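Local coordinates for protein glutaredoxin (Methanosarcina acetivorans, PDB 5CAX) that reduces protein disulfides with coenzyme M as a methanoredoxin, a glutaredoxin-like enzyme of the thioredoxin clan, at residues E48-V52 with D53-E57. Sequence-based numbering, arbitrary orientation.
Sequences EYVFV and DLLEE
Phe51 and Val52 each give their carbonyl oxygen to a backbone N-H three residues on, and these two bonds carry the chain from the end of strand 48-51 through two consecutive 3-10 turns. Leu54 N donates to Phe51 O at 3.0 Å, and Leu55 N to Val52 O at 3.2 Å. Both donors stand above the carbonyl plane, the second by 69°, so neither bond runs along a lone pair. Before the turns, Val50 still bonds through its backbone to Met24 and Gly26 of the parallel strand 22-26.

The side chains sort by polarity. Beta-branched Val50 suits a strand, and its CG1, set anti to the backbone N (chi1 177°), meets Leu55 CD1 at 3.5 Å, the two side chains crossing at about a right angle. The extended side chain of Leu55 reaches back to the strand, its CG passing 3.8 Å from Phe51 O. With alanine in place of Leu55 the backbone bond could remain, but Val50 CG1 would probably lose this methyl contact and a gap would open between strand end and turn. On another flank, Leu54 CD1 rests 3.9 Å from Phe51 CB. Buried Val52 packs against Ala63 and Ile64 of helix 57-70.

Asp53 CG sits between the backbone N and the carbonyl carbon (chi1 54°), which brings OD1 to 3.8 Å from Phe51 CB, while OD2 is hydrogen-bonded to Ser28 OG. Thus main-chain bonds engage the carbonyls of Phe51 and Val52, apolar side chains join across the turns, and the carboxylate of Asp53 ties this thioredoxin-like strand-to-helix connection to the loop before the cadmium-binding Cys30 and Cys33.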
# COMPACT_ATOMS: atom_id res chain seq x y z
N GLU A 48 6.28 -2.74 -0.55
CA GLU A 48 6.66 -1.43 -1.05
C GLU A 48 5.62 -0.47 -0.54
O GLU A 48 4.46 -0.85 -0.38
CB GLU A 48 6.68 -1.38 -2.59
CG GLU A 48 8.04 -1.67 -3.22
CD GLU A 48 8.98 -0.48 -3.29
OE1 GLU A 48 8.67 0.59 -2.73
OE2 GLU A 48 10.02 -0.58 -3.98
N TYR A 49 6.00 0.77 -0.23
CA TYR A 49 4.96 1.76 -0.05
C TYR A 49 5.27 3.06 -0.76
O TYR A 49 6.42 3.44 -0.90
CB TYR A 49 4.66 2.01 1.42
CG TYR A 49 5.71 2.68 2.26
CD1 TYR A 49 5.71 4.07 2.47
CD2 TYR A 49 6.66 1.92 2.90
CE1 TYR A 49 6.66 4.67 3.29
CE2 TYR A 49 7.59 2.52 3.69
CZ TYR A 49 7.60 3.87 3.90
OH TYR A 49 8.58 4.36 4.73
N VAL A 50 4.19 3.69 -1.22
CA VAL A 50 4.18 4.91 -1.99
C VAL A 50 3.32 5.97 -1.28
O VAL A 50 2.11 5.79 -1.11
CB VAL A 50 3.61 4.66 -3.44
CG1 VAL A 50 3.53 5.94 -4.26
CG2 VAL A 50 4.42 3.59 -4.19
N PHE A 51 3.95 7.07 -0.86
CA PHE A 51 3.22 8.24 -0.38
C PHE A 51 2.89 9.20 -1.52
O PHE A 51 3.68 10.06 -1.89
CB PHE A 51 4.01 8.96 0.72
CG PHE A 51 3.87 8.33 2.07
CD1 PHE A 51 2.63 7.85 2.50
CD2 PHE A 51 4.97 8.18 2.91
CE1 PHE A 51 2.49 7.26 3.75
CE2 PHE A 51 4.85 7.59 4.15
CZ PHE A 51 3.60 7.13 4.58
N VAL A 52 1.67 9.05 -2.04
CA VAL A 52 1.17 9.77 -3.20
C VAL A 52 1.21 11.30 -3.04
O VAL A 52 1.45 12.02 -4.00
CB VAL A 52 -0.27 9.29 -3.56
CG1 VAL A 52 -0.83 10.10 -4.72
CG2 VAL A 52 -0.23 7.80 -3.96
N ASP A 53 0.98 11.81 -1.84
CA ASP A 53 0.99 13.27 -1.70
C ASP A 53 2.39 13.85 -1.94
O ASP A 53 2.53 15.03 -2.25
CB ASP A 53 0.48 13.69 -0.33
CG ASP A 53 1.21 13.02 0.80
OD1 ASP A 53 1.47 11.81 0.70
OD2 ASP A 53 1.50 13.71 1.81
N LEU A 54 3.41 13.01 -1.80
CA LEU A 54 4.78 13.46 -1.88
C LEU A 54 5.37 13.29 -3.29
O LEU A 54 6.52 13.66 -3.54
CB LEU A 54 5.64 12.72 -0.86
CG LEU A 54 5.33 12.97 0.61
CD1 LEU A 54 6.21 12.07 1.40
CD2 LEU A 54 5.57 14.40 1.00
N LEU A 55 4.60 12.67 -4.18
CA LEU A 55 5.03 12.47 -5.54
C LEU A 55 4.87 13.72 -6.43
O LEU A 55 3.90 14.45 -6.31
CB LEU A 55 4.28 11.29 -6.15
CG LEU A 55 4.59 9.93 -5.56
CD1 LEU A 55 3.71 8.87 -6.24
CD2 LEU A 55 6.06 9.61 -5.77
N GLU A 56 5.83 13.94 -7.33
CA GLU A 56 5.70 14.99 -8.33
C GLU A 56 4.44 14.76 -9.16
O GLU A 56 3.92 13.65 -9.20
CB GLU A 56 6.95 15.05 -9.21
CG GLU A 56 8.23 15.45 -8.47
CD GLU A 56 8.12 16.80 -7.76
OE1 GLU A 56 7.75 17.81 -8.40
OE2 GLU A 56 8.42 16.86 -6.55
N GLU A 57 3.92 15.82 -9.79
CA GLU A 57 2.56 15.82 -10.32
C GLU A 57 2.25 14.73 -11.34
O GLU A 57 1.18 14.12 -11.27
CB GLU A 57 2.23 17.17 -10.95
CG GLU A 57 0.85 17.17 -11.61
CD GLU A 57 -0.27 16.74 -10.66
OE1 GLU A 57 -0.17 16.99 -9.43
OE2 GLU A 57 -1.27 16.15 -11.13